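Local structure of hypothetical protein RPA1889 (Rhodopseudomonas palustris, 2I9C) at residues D13-F18 / T60-L65; K20-Q25 / M71-Q76; D55-T60 / L82-V87. The protein is of unknown function but folds as a small, all-helical domain of the DUF2019 family, which is grouped with the tetratricopeptide-repeat clan. All blocks are in the same frame, centred on the assembly; numbering follows the deposited sequence. Where two conformers were deposited one is given.

Interaction 1 (D13-F18 / T60-L65); sequences DLVALF and TALLSL
Val15 and Leu62 bring the two backbones together, their CA atoms 6.2 Å apart, where a helical turn at 13-18 lies against the 3-10 segment 60-65. Within that segment the amide of Leu65 returns to the carbonyl of Leu62, so Leu62 and Leu65 both face the helix. Val15 reaches across with two methyl groups that do different jobs. CG2, lying beside its own backbone N, meets CB of Ala61 at 3.7 Å. CG1, anti to the backbone N (chi1 179°), rests on CD2 of Leu65 at 3.8 Å, the two side chains sliding past each other in opposite directions. Phe18 lies against both leucines. CD2 of Leu62 sits over one face of the ring, 3.9 Å from its centroid and shifted toward the rim, a CH-pi contact in which the side chains cross at about a right angle. CD1 of Leu65 comes in obliquely and closer, 3.3 Å from Phe18 CD2, which is tight for two carbons. Met44 of helix 34-53 and Leu80 also touch Phe18, while Leu65 touches Val73 of helix 71-79. No hydrogen bond joins the two segments, and what holds this buried contact is the fit of methyl groups against one another and against one aromatic face.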
ATOM      1  N   ASP A  13      -5.443   3.623 -14.412  1.00 27.98           N
ATOM      2  CA  ASP A  13      -6.343   2.490 -14.124  1.00 28.94           C
ATOM      3  C   ASP A  13      -5.773   1.588 -13.032  1.00 29.17           C
ATOM      4  O   ASP A  13      -6.526   1.089 -12.196  1.00 30.15           O
ATOM      5  CB  ASP A  13      -6.621   1.633 -15.382  1.00 27.23           C
ATOM      6  CG  ASP A  13      -7.686   2.250 -16.311  1.00 31.24           C
ATOM      7  OD1 ASP A  13      -8.397   3.200 -15.889  1.00 30.18           O
ATOM      8  OD2 ASP A  13      -7.812   1.777 -17.486  1.00 29.99           O
ATOM      9  N   LEU A  14      -4.460   1.364 -13.066  1.00 28.94           N
ATOM     10  CA  LEU A  14      -3.747   0.638 -11.982  1.00 28.36           C
ATOM     11  C   LEU A  14      -3.911   1.308 -10.596  1.00 28.19           C
ATOM     12  O   LEU A  14      -4.156   0.619  -9.572  1.00 28.28           O
ATOM     13  CB  LEU A  14      -2.259   0.458 -12.348  1.00 27.17           C
ATOM     14  CG  LEU A  14      -2.004  -0.555 -13.496  1.00 27.87           C
ATOM     15  CD1 LEU A  14      -0.635  -0.389 -14.032  1.00 26.92           C
ATOM     16  CD2 LEU A  14      -2.217  -2.020 -13.024  1.00 26.80           C
ATOM     17  N   VAL A  15      -3.743   2.625 -10.544  1.00 27.45           N
ATOM     18  CA  VAL A  15      -3.973   3.354  -9.278  1.00 27.69           C
ATOM     19  C   VAL A  15      -5.411   3.183  -8.768  1.00 26.74           C
ATOM     20  O   VAL A  15      -5.635   2.931  -7.576  1.00 26.34           O
ATOM     21  CB  VAL A  15      -3.570   4.858  -9.363  1.00 28.28           C
ATOM     22  CG1 VAL A  15      -3.857   5.574  -8.039  1.00 28.52           C
ATOM     23  CG2 VAL A  15      -2.074   4.971  -9.616  1.00 29.26           C
ATOM     24  N   ALA A  16      -6.384   3.328  -9.678  1.00 26.57           N
ATOM     25  CA  ALA A  16      -7.789   3.220  -9.303  1.00 26.60           C
ATOM     26  C   ALA A  16      -8.016   1.782  -8.832  1.00 26.99           C
ATOM     27  O   ALA A  16      -8.725   1.561  -7.867  1.00 26.14           O
ATOM     28  CB  ALA A  16      -8.744   3.582 -10.494  1.00 25.59           C
ATOM     29  N   LEU A  17      -7.455   0.789  -9.542  1.00 27.73           N
ATOM     30  CA  LEU A  17      -7.706  -0.606  -9.130  1.00 27.54           C
ATOM     31  C   LEU A  17      -6.995  -0.918  -7.795  1.00 27.22           C
ATOM     32  O   LEU A  17      -7.530  -1.622  -6.951  1.00 26.07           O
ATOM     33  CB  LEU A  17      -7.273  -1.594 -10.223  1.00 27.40           C
ATOM     34  CG  LEU A  17      -7.567  -3.070  -9.936  1.00 26.09           C
ATOM     35  CD1 LEU A  17      -9.139  -3.329  -9.912  1.00 27.21           C
ATOM     36  CD2 LEU A  17      -6.854  -3.948 -11.031  1.00 27.94           C
ATOM     37  N   PHE A  18      -5.791  -0.388  -7.616  1.00 27.38           N
ATOM     38  CA  PHE A  18      -5.093  -0.516  -6.336  1.00 28.15           C
ATOM     39  C   PHE A  18      -6.031  -0.039  -5.192  1.00 28.21           C
ATOM     40  O   PHE A  18      -6.160  -0.710  -4.165  1.00 27.99           O
ATOM     41  CB  PHE A  18      -3.797   0.316  -6.357  1.00 27.65           C
ATOM     42  CG  PHE A  18      -2.950   0.196  -5.084  1.00 29.25           C
ATOM     43  CD1 PHE A  18      -1.822  -0.631  -5.045  1.00 29.84           C
ATOM     44  CD2 PHE A  18      -3.288   0.918  -3.944  1.00 31.73           C
ATOM     45  CE1 PHE A  18      -1.034  -0.716  -3.887  1.00 28.50           C
ATOM     46  CE2 PHE A  18      -2.534   0.843  -2.781  1.00 27.28           C
ATOM     47  CZ  PHE A  18      -1.400   0.028  -2.755  1.00 29.06           C
ATOM     48  N   THR A  60       5.346   5.788  -7.714  1.00 28.33           N
ATOM     49  CA  THR A  60       5.178   7.194  -7.412  1.00 28.78           C
ATOM     50  C   THR A  60       3.714   7.657  -7.594  1.00 28.87           C
ATOM     51  O   THR A  60       3.221   8.532  -6.873  1.00 27.36           O
ATOM     52  CB  THR A  60       6.139   8.047  -8.299  1.00 28.74           C
ATOM     53  OG1 THR A  60       7.479   7.805  -7.860  1.00 31.83           O
ATOM     54  CG2 THR A  60       5.890   9.504  -8.098  1.00 31.94           C
ATOM     55  N   ALA A  61       3.000   7.031  -8.519  1.00 28.39           N
ATOM     56  CA  ALA A  61       1.636   7.423  -8.741  1.00 28.33           C
ATOM     57  C   ALA A  61       0.714   7.066  -7.553  1.00 29.24           C
ATOM     58  O   ALA A  61      -0.373   7.649  -7.447  1.00 27.74           O
ATOM     59  CB  ALA A  61       1.118   6.790 -10.067  1.00 28.42           C
ATOM     60  N   LEU A  62       1.143   6.142  -6.662  1.00 27.33           N
ATOM     61  CA  LEU A  62       0.324   5.768  -5.482  1.00 28.04           C
ATOM     62  C   LEU A  62       0.304   6.831  -4.384  1.00 28.42           C
ATOM     63  O   LEU A  62      -0.511   6.774  -3.449  1.00 27.75           O
ATOM     64  CB  LEU A  62       0.802   4.423  -4.870  1.00 26.43           C
ATOM     65  CG  LEU A  62       0.746   3.237  -5.834  1.00 27.79           C
ATOM     66  CD1 LEU A  62       1.538   2.041  -5.218  1.00 27.08           C
ATOM     67  CD2 LEU A  62      -0.732   2.908  -6.153  1.00 27.14           C
ATOM     68  N   LEU A  63       1.231   7.781  -4.471  1.00 28.34           N
ATOM     69  CA  LEU A  63       1.251   8.890  -3.549  1.00 30.44           C
ATOM     70  C   LEU A  63      -0.113   9.642  -3.503  1.00 31.47           C
ATOM     71  O   LEU A  63      -0.482  10.155  -2.445  1.00 32.72           O
ATOM     72  CB  LEU A  63       2.418   9.842  -3.886  1.00 30.75           C
ATOM     73  CG  LEU A  63       3.890   9.442  -3.625  1.00 29.15           C
ATOM     74  CD1 LEU A  63       4.823  10.538  -4.153  1.00 30.38           C
ATOM     75  CD2 LEU A  63       4.162   9.278  -2.108  1.00 26.07           C
ATOM     76  N   SER A  64      -0.847   9.697  -4.626  1.00 31.68           N
ATOM     77  CA  SER A  64      -2.205  10.313  -4.686  1.00 33.49           C
ATOM     78  C   SER A  64      -3.199   9.678  -3.721  1.00 33.29           C
ATOM     79  O   SER A  64      -4.226  10.273  -3.386  1.00 35.63           O
ATOM     80  CB  SER A  64      -2.791  10.129  -6.069  1.00 34.44           C
ATOM     81  OG  SER A  64      -2.166  11.006  -6.987  1.00 41.35           O
ATOM     82  N   LEU A  65      -2.910   8.456  -3.295  1.00 31.56           N
ATOM     83  CA  LEU A  65      -3.795   7.749  -2.423  1.00 30.75           C
ATOM     84  C   LEU A  65      -3.628   8.029  -0.940  1.00 30.93           C
ATOM     85  O   LEU A  65      -4.354   7.453  -0.150  1.00 32.31           O
ATOM     86  CB  LEU A  65      -3.628   6.254  -2.661  1.00 29.20           C
ATOM     87  CG  LEU A  65      -3.946   5.774  -4.076  1.00 29.17           C
ATOM     88  CD1 LEU A  65      -3.808   4.204  -4.081  1.00 28.28           C
ATOM     89  CD2 LEU A  65      -5.352   6.184  -4.565  1.00 27.49           C
TER

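Interaction 2 (K20-Q25 / M71-Q76). With ACT (acetate ion), chain B.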
ATOM      1  N   LYS A  20      -9.359   0.271  -5.144  1.00 28.40           N
ATOM      2  CA  LYS A  20     -10.551  -0.595  -5.055  0.50 28.63           C
ATOM      3  C   LYS A  20     -10.219  -1.897  -4.333  1.00 28.18           C
ATOM      4  O   LYS A  20     -10.967  -2.316  -3.466  1.00 27.73           O
ATOM      5  CB  LYS A  20     -11.178  -0.871  -6.442  0.50 28.77           C
ATOM      6  CG  LYS A  20     -12.531  -1.631  -6.409  0.50 28.16           C
ATOM      7  CD  LYS A  20     -13.008  -2.063  -7.795  0.50 28.92           C
ATOM      8  CE  LYS A  20     -14.541  -2.064  -7.854  0.50 32.52           C
ATOM      9  NZ  LYS A  20     -15.080  -3.389  -8.267  0.50 32.61           N
ATOM     10  N   VAL A  21      -9.105  -2.539  -4.691  1.00 28.95           N
ATOM     11  CA  VAL A  21      -8.785  -3.830  -4.049  1.00 29.14           C
ATOM     12  C   VAL A  21      -8.354  -3.694  -2.576  1.00 27.59           C
ATOM     13  O   VAL A  21      -8.572  -4.586  -1.772  1.00 27.97           O
ATOM     14  CB  VAL A  21      -7.771  -4.743  -4.884  1.00 29.27           C
ATOM     15  CG1 VAL A  21      -8.165  -4.817  -6.295  1.00 29.86           C
ATOM     16  CG2 VAL A  21      -6.378  -4.229  -4.785  1.00 30.85           C
ATOM     17  N   THR A  22      -7.741  -2.581  -2.225  1.00 28.91           N
ATOM     18  CA  THR A  22      -7.324  -2.342  -0.866  0.50 28.67           C
ATOM     19  C   THR A  22      -8.491  -1.889   0.052  1.00 29.68           C
ATOM     20  O   THR A  22      -8.535  -2.232   1.250  1.00 30.81           O
ATOM     21  CB  THR A  22      -6.136  -1.404  -0.938  0.50 28.85           C
ATOM     22  OG1 THR A  22      -5.225  -1.961  -1.908  0.50 27.82           O
ATOM     23  CG2 THR A  22      -5.442  -1.276   0.388  0.50 29.02           C
ATOM     24  N   VAL A  23      -9.456  -1.154  -0.510  1.00 29.26           N
ATOM     25  CA  VAL A  23     -10.755  -0.951   0.200  1.00 28.69           C
ATOM     26  C   VAL A  23     -11.389  -2.322   0.494  1.00 29.77           C
ATOM     27  O   VAL A  23     -11.838  -2.606   1.600  1.00 29.03           O
ATOM     28  CB  VAL A  23     -11.711  -0.090  -0.665  1.00 29.83           C
ATOM     29  CG1 VAL A  23     -13.174  -0.238  -0.226  1.00 29.24           C
ATOM     30  CG2 VAL A  23     -11.278   1.397  -0.587  1.00 26.56           C
ATOM     31  N   GLU A  24     -11.443  -3.184  -0.518  1.00 30.74           N
ATOM     32  CA  GLU A  24     -11.984  -4.507  -0.315  1.00 32.44           C
ATOM     33  C   GLU A  24     -11.159  -5.354   0.658  1.00 30.76           C
ATOM     34  O   GLU A  24     -11.738  -6.160   1.372  1.00 31.04           O
ATOM     35  CB  GLU A  24     -12.198  -5.213  -1.643  1.00 33.14           C
ATOM     36  CG  GLU A  24     -13.326  -4.544  -2.468  1.00 35.89           C
ATOM     37  CD  GLU A  24     -13.547  -5.219  -3.831  1.00 38.77           C
ATOM     38  OE1 GLU A  24     -13.303  -6.451  -3.943  1.00 42.27           O
ATOM     39  OE2 GLU A  24     -13.960  -4.502  -4.788  1.00 43.68           O
ATOM     40  N   GLN A  25      -9.838  -5.165   0.714  1.00 30.57           N
ATOM     41  CA  GLN A  25      -9.016  -5.743   1.819  1.00 30.33           C
ATOM     42  C   GLN A  25      -9.535  -5.345   3.190  1.00 30.56           C
ATOM     43  O   GLN A  25      -9.785  -6.197   4.053  1.00 31.21           O
ATOM     44  CB  GLN A  25      -7.534  -5.360   1.719  1.00 29.64           C
ATOM     45  CG  GLN A  25      -6.744  -6.092   0.594  1.00 28.50           C
ATOM     46  CD  GLN A  25      -5.377  -5.475   0.433  1.00 30.71           C
ATOM     47  OE1 GLN A  25      -4.859  -4.900   1.370  1.00 33.90           O
ATOM     48  NE2 GLN A  25      -4.813  -5.531  -0.757  1.00 31.72           N
HETATM   49  N   MSE A  71      -8.293   3.619   5.625  1.00 24.90           N
HETATM   50  CA  MSE A  71      -6.994   3.559   6.322  1.00 26.72           C
HETATM   51  C   MSE A  71      -6.134   2.440   5.752  1.00 26.64           C
HETATM   52  O   MSE A  71      -4.885   2.540   5.727  1.00 27.98           O
HETATM   53  CB  MSE A  71      -7.185   3.337   7.830  1.00 26.46           C
HETATM   54  CG  MSE A  71      -5.919   3.651   8.666  1.00 26.38           C
HETATM   55 SE   MSE A  71      -5.428   5.624   8.433  1.00 37.21          SE
HETATM   56  CE  MSE A  71      -6.731   6.499   9.640  1.00 24.50           C
ATOM     57  N   GLN A  72      -6.777   1.369   5.306  1.00 26.83           N
ATOM     58  CA  GLN A  72      -6.025   0.315   4.639  1.00 27.18           C
ATOM     59  C   GLN A  72      -5.366   0.812   3.338  1.00 27.72           C
ATOM     60  O   GLN A  72      -4.235   0.430   3.029  1.00 28.03           O
ATOM     61  CB  GLN A  72      -6.919  -0.919   4.385  1.00 27.79           C
ATOM     62  CG  GLN A  72      -6.147  -2.187   3.812  1.00 27.15           C
ATOM     63  CD  GLN A  72      -5.254  -2.861   4.848  1.00 30.97           C
ATOM     64  OE1 GLN A  72      -5.243  -2.469   6.016  1.00 31.85           O
ATOM     65  NE2 GLN A  72      -4.534  -3.918   4.426  1.00 30.20           N
ATOM     66  N   VAL A  73      -6.095   1.625   2.557  1.00 27.06           N
ATOM     67  CA  VAL A  73      -5.557   2.194   1.324  1.00 26.70           C
ATOM     68  C   VAL A  73      -4.336   3.056   1.685  1.00 26.38           C
ATOM     69  O   VAL A  73      -3.284   2.914   1.079  1.00 26.08           O
ATOM     70  CB  VAL A  73      -6.638   3.009   0.532  1.00 26.55           C
ATOM     71  CG1 VAL A  73      -6.070   3.623  -0.747  1.00 27.68           C
ATOM     72  CG2 VAL A  73      -7.784   2.055   0.123  1.00 22.79           C
ATOM     73  N   ARG A  74      -4.499   3.946   2.658  1.00 25.56           N
ATOM     74  CA  ARG A  74      -3.424   4.842   3.042  1.00 25.82           C
ATOM     75  C   ARG A  74      -2.189   4.069   3.502  1.00 25.02           C
ATOM     76  O   ARG A  74      -1.069   4.444   3.138  1.00 25.68           O
ATOM     77  CB  ARG A  74      -3.896   5.783   4.161  1.00 24.00           C
ATOM     78  CG  ARG A  74      -4.984   6.771   3.706  1.00 25.34           C
ATOM     79  CD  ARG A  74      -5.224   7.856   4.786  1.00 25.34           C
ATOM     80  NE  ARG A  74      -6.244   8.819   4.330  1.00 25.23           N
ATOM     81  CZ  ARG A  74      -6.465  10.014   4.857  1.00 27.10           C
ATOM     82  NH1 ARG A  74      -5.740  10.454   5.870  1.00 26.22           N
ATOM     83  NH2 ARG A  74      -7.427  10.797   4.359  1.00 26.11           N
ATOM     84  N   LEU A  75      -2.403   3.049   4.350  1.00 25.01           N
ATOM     85  CA  LEU A  75      -1.324   2.198   4.881  1.00 25.27           C
ATOM     86  C   LEU A  75      -0.546   1.508   3.769  1.00 25.81           C
ATOM     87  O   LEU A  75       0.684   1.559   3.699  1.00 25.44           O
ATOM     88  CB  LEU A  75      -1.874   1.114   5.848  1.00 25.67           C
ATOM     89  CG  LEU A  75      -0.857   0.044   6.297  1.00 26.20           C
ATOM     90  CD1 LEU A  75       0.195   0.622   7.196  1.00 22.98           C
ATOM     91  CD2 LEU A  75      -1.644  -1.033   7.059  1.00 27.58           C
ATOM     92  N   GLN A  76      -1.271   0.849   2.889  1.00 26.25           N
ATOM     93  CA  GLN A  76      -0.637   0.086   1.834  0.50 26.54           C
ATOM     94  C   GLN A  76       0.086   0.996   0.848  1.00 26.93           C
ATOM     95  O   GLN A  76       1.137   0.649   0.367  1.00 26.75           O
ATOM     96  CB  GLN A  76      -1.649  -0.821   1.123  0.50 26.90           C
ATOM     97  CG  GLN A  76      -2.064  -2.038   1.997  0.50 27.83           C
ATOM     98  CD  GLN A  76      -0.869  -2.737   2.608  0.50 28.07           C
ATOM     99  OE1 GLN A  76       0.016  -3.183   1.898  0.50 28.75           O
ATOM    100  NE2 GLN A  76      -0.840  -2.828   3.934  0.50 25.46           N
TER
HETATM  101  C   ACT B 124      -3.987   9.556   8.735  1.00 30.10           C
HETATM  102  O   ACT B 124      -3.689   9.070   7.580  1.00 26.02           O
HETATM  103  OXT ACT B 124      -4.430  10.797   9.027  1.00 27.92           O
HETATM  104  CH3 ACT B 124      -3.715   8.566   9.739  1.00 31.62           C
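Gln72 and Gln25 reach each other through differently shaped chains: Gln72 sets CG anti to its backbone N and then bends at chi2 (72°), whereas Gln25 runs extended beyond CG. The side chains cross at about a right angle, with their amide planes 75° apart. Gln72 NE2 gives a nearly straight hydrogen bond of 3.2 Å to Gln25 OE1, lying in the carbonyl plane of the acceptor and close to the amide plane of the donor. The other ends of both amides are also used: Gln72 OE1 accepts from Gln104 of helix 104-117, and Gln25 NE2 makes a weak bond to Leu40 O of helix 34-53. One turn back along helix 11-30, one of two deposited conformers of Thr22 points CG2 at the other helix, 3.4 Å from Gln72 O and 3.6 Å from Val73 CA, while its OG1 bonds back to Phe18 O. Val23 and Val73 touch through their CG2 methyls at 3.6 Å. On another side of helix 71-79, Arg74 NH1 donates to an acetate oxygen, O, at 3.0 Å, in the guanidinium plane; Gln92 also binds this ion, which probably came from the crystallisation liquor. The selenium of Met71, a selenomethionine, lies 3.6 Å from the acetate methyl carbon CH3. The short helical axes come within 8.1 Å at an angle of 120°: two non-consecutive helices packed across each other in the buried interior, consistent with the all-helical fold expected of a TPR-clan family.

Interaction 3 (D55-T60 / L82-V87). With ACT (acetate ion), chain C.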
ATOM      1  N   ASP A  55       8.621   2.680 -16.710  1.00 30.03           N
ATOM      2  CA  ASP A  55       9.600   3.767 -16.734  1.00 30.22           C
ATOM      3  C   ASP A  55       9.377   4.762 -15.608  1.00 31.25           C
ATOM      4  O   ASP A  55       8.261   5.251 -15.411  1.00 30.57           O
ATOM      5  CB  ASP A  55       9.551   4.514 -18.070  1.00 29.82           C
ATOM      6  CG  ASP A  55       9.999   3.672 -19.218  1.00 28.87           C
ATOM      7  OD1 ASP A  55      11.096   3.047 -19.142  1.00 29.04           O
ATOM      8  OD2 ASP A  55       9.250   3.639 -20.214  1.00 29.03           O
ATOM      9  N   GLY A  56      10.455   5.037 -14.870  1.00 32.21           N
ATOM     10  CA  GLY A  56      10.465   6.043 -13.809  1.00 33.01           C
ATOM     11  C   GLY A  56      10.126   5.481 -12.428  1.00 34.18           C
ATOM     12  O   GLY A  56      10.294   6.185 -11.424  1.00 34.52           O
ATOM     13  N   ASP A  57       9.712   4.201 -12.381  1.00 33.21           N
ATOM     14  CA  ASP A  57       9.096   3.583 -11.213  1.00 32.47           C
ATOM     15  C   ASP A  57       7.754   4.272 -10.882  1.00 31.37           C
ATOM     16  O   ASP A  57       7.711   5.280 -10.143  1.00 30.10           O
ATOM     17  CB  ASP A  57      10.061   3.591 -10.016  1.00 33.55           C
ATOM     18  CG  ASP A  57       9.631   2.665  -8.918  1.00 32.35           C
ATOM     19  OD1 ASP A  57       8.430   2.395  -8.794  1.00 29.23           O
ATOM     20  OD2 ASP A  57      10.513   2.230  -8.150  1.00 32.86           O
ATOM     21  N   GLN A  58       6.666   3.737 -11.449  1.00 29.90           N
ATOM     22  CA  GLN A  58       5.370   4.427 -11.370  1.00 29.38           C
ATOM     23  C   GLN A  58       4.661   4.120 -10.047  1.00 29.56           C
ATOM     24  O   GLN A  58       3.557   4.547  -9.845  1.00 28.10           O
ATOM     25  CB  GLN A  58       4.454   4.083 -12.559  1.00 29.78           C
ATOM     26  CG  GLN A  58       4.863   4.728 -13.880  1.00 33.33           C
ATOM     27  CD  GLN A  58       4.968   6.228 -13.766  1.00 41.45           C
ATOM     28  OE1 GLN A  58       4.025   6.920 -13.298  1.00 44.81           O
ATOM     29  NE2 GLN A  58       6.125   6.761 -14.178  1.00 44.00           N
ATOM     30  N   ARG A  59       5.329   3.433  -9.114  1.00 29.42           N
ATOM     31  CA  ARG A  59       4.795   3.408  -7.734  1.00 29.86           C
ATOM     32  C   ARG A  59       4.591   4.830  -7.184  1.00 29.52           C
ATOM     33  O   ARG A  59       3.795   5.043  -6.270  1.00 29.80           O
ATOM     34  CB  ARG A  59       5.713   2.599  -6.796  1.00 29.81           C
ATOM     35  CG  ARG A  59       5.665   1.100  -7.031  1.00 31.61           C
ATOM     36  CD  ARG A  59       6.664   0.334  -6.128  1.00 29.41           C
ATOM     37  NE  ARG A  59       8.074   0.678  -6.385  1.00 29.13           N
ATOM     38  CZ  ARG A  59       9.110   0.147  -5.727  1.00 28.21           C
ATOM     39  NH1 ARG A  59       8.899  -0.785  -4.834  1.00 30.39           N
ATOM     40  NH2 ARG A  59      10.348   0.515  -5.994  1.00 28.65           N
ATOM     41  N   THR A  60       5.346   5.788  -7.714  1.00 28.33           N
ATOM     42  CA  THR A  60       5.178   7.194  -7.412  1.00 28.78           C
ATOM     43  C   THR A  60       3.714   7.657  -7.594  1.00 28.87           C
ATOM     44  O   THR A  60       3.221   8.532  -6.873  1.00 27.36           O
ATOM     45  CB  THR A  60       6.139   8.047  -8.299  1.00 28.74           C
ATOM     46  OG1 THR A  60       7.479   7.805  -7.860  1.00 31.83           O
ATOM     47  CG2 THR A  60       5.890   9.504  -8.098  1.00 31.94           C
ATOM     48  N   LEU A  82       7.643   3.557   0.109  1.00 30.05           N
ATOM     49  CA  LEU A  82       8.864   3.844   0.895  1.00 30.75           C
ATOM     50  C   LEU A  82      10.120   3.897   0.017  1.00 30.96           C
ATOM     51  O   LEU A  82      11.020   4.658   0.297  1.00 30.72           O
ATOM     52  CB  LEU A  82       9.078   2.837   2.030  1.00 31.13           C
ATOM     53  CG  LEU A  82       8.185   3.026   3.265  1.00 32.17           C
ATOM     54  CD1 LEU A  82       8.007   1.661   3.987  1.00 32.56           C
ATOM     55  CD2 LEU A  82       8.834   4.042   4.189  1.00 31.54           C
ATOM     56  N   ALA A  83      10.162   3.111  -1.057  1.00 31.57           N
ATOM     57  CA  ALA A  83      11.351   3.099  -1.895  1.00 31.96           C
ATOM     58  C   ALA A  83      11.429   4.339  -2.761  1.00 32.14           C
ATOM     59  O   ALA A  83      12.507   4.893  -2.926  1.00 32.20           O
ATOM     60  CB  ALA A  83      11.414   1.836  -2.755  1.00 32.02           C
ATOM     61  N   VAL A  84      10.301   4.776  -3.319  1.00 31.27           N
ATOM     62  CA  VAL A  84      10.325   5.883  -4.276  1.00 30.99           C
ATOM     63  C   VAL A  84      10.199   7.248  -3.608  1.00 31.95           C
ATOM     64  O   VAL A  84      10.510   8.267  -4.225  1.00 32.23           O
ATOM     65  CB  VAL A  84       9.261   5.735  -5.400  1.00 31.35           C
ATOM     66  CG1 VAL A  84       9.524   4.488  -6.223  1.00 30.67           C
ATOM     67  CG2 VAL A  84       7.799   5.736  -4.830  1.00 29.88           C
ATOM     68  N   ALA A  85       9.718   7.281  -2.363  1.00 31.20           N
ATOM     69  CA  ALA A  85       9.457   8.552  -1.665  1.00 31.43           C
ATOM     70  C   ALA A  85       9.597   8.317  -0.166  1.00 31.83           C
ATOM     71  O   ALA A  85       8.587   8.321   0.562  1.00 31.48           O
ATOM     72  CB  ALA A  85       8.064   9.072  -2.000  1.00 31.07           C
ATOM     73  N   PRO A  86      10.840   8.056   0.298  1.00 32.15           N
ATOM     74  CA  PRO A  86      10.980   7.597   1.686  1.00 31.88           C
ATOM     75  C   PRO A  86      10.487   8.597   2.711  1.00 32.38           C
ATOM     76  O   PRO A  86       9.860   8.183   3.695  1.00 31.96           O
ATOM     77  CB  PRO A  86      12.496   7.336   1.844  1.00 31.51           C
ATOM     78  CG  PRO A  86      13.149   8.061   0.740  1.00 31.45           C
ATOM     79  CD  PRO A  86      12.148   8.119  -0.398  1.00 31.71           C
ATOM     80  N   VAL A  87      10.756   9.888   2.480  1.00 32.06           N
ATOM     81  CA  VAL A  87      10.345  10.959   3.402  1.00 32.38           C
ATOM     82  C   VAL A  87       8.803  11.072   3.505  1.00 32.69           C
ATOM     83  O   VAL A  87       8.242  10.994   4.614  1.00 32.76           O
ATOM     84  CB  VAL A  87      10.977  12.333   3.032  1.00 32.37           C
ATOM     85  CG1 VAL A  87      10.276  13.486   3.780  1.00 31.80           C
ATOM     86  CG2 VAL A  87      12.485  12.332   3.319  1.00 31.35           C
TER
HETATM   87  C   ACT C 125      10.667  11.925  -0.820  1.00 40.76           C
HETATM   88  O   ACT C 125       9.604  11.891  -0.213  1.00 41.38           O
HETATM   89  OXT ACT C 125      11.630  11.392  -0.227  1.00 41.64           O
HETATM   90  CH3 ACT C 125      10.712  12.516  -2.175  1.00 42.03           C
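Asp57 and Val84 form the closest approach of this surface contact, Val84 CG1 standing 3.1 Å from Asp57 OD2, short for a methyl against a carboxylate oxygen. The remaining contacts across the two segments are likewise of the van der Waals kind. Thr60 OG1 touches Val84 CB at 3.7 Å, and the guanidinium of Arg59 lies obliquely by Ala83, NH2 to CB 3.7 Å. Val84 packs against Asp57 and Thr60, with NH2 of Arg59 more loosely beside its CG1.

The polar bonds act within 55-60. Arg59 grips Asp57 side-on with two nitrogens: NE meets OD1 at 3.0 Å and NH2 meets OD2 at 2.8 Å, each on a syn lone pair and near the guanidinium plane. Asp57 CG lies anti to its backbone N (chi1 -165°), and OD1 takes a second donor, the Arg59 backbone N at 3.3 Å, which makes an Asx turn. This hold fixes the rotation of the carboxylate, over whose flat face the Val84 CG1 methyl lies. An alanine in place of Asp57 would probably leave Arg59 NE and the charge of its guanidinium without the carboxylate, take the flat face from Val84 CG1, undo the Asx turn, and leave the guanidinium held through NH2 to Lys123 O but freer to turn. Gln58 NE2 bonds back to Asp55 O at 2.9 Å, spanning Gly56 and Asp57.

On the other segment, an acetate ion, probably from the crystallisation liquor, accepts on OXT from Val87 N at 3.2 Å, and Lys88 N also donates to it, at the start of helix 86-99, whose N-cap position is Ala85.

The contact thus joins the loop leaving helix 34-53, where Lys52 touches Asp57 and Arg59, to the link entering helix 86-99, with the C-terminal Pro122 against Ala83.

From the N terminus, helix 11-30 supplies 13-18 and then 20-25, the first halves of interactions 1 and 2. The chain runs through helix 34-53 and reaches 55-60, which opens interaction 3; at once 60-65 closes interaction 1, the two sharing Thr60. Next 71-76 closes interaction 2, and 82-87 finally closes interaction 3. All three loops therefore cross and none nests. Interactions 1 and 2 adjoin, Phe18 packing on Gln76 and Leu65 on Val73, and together tie helix 11-30 to the 3-10 segment and helix 71-79. Interaction 3 connects that region's start to the segment leading into helix 86-99, its centre about 18 Å from that of interaction 2.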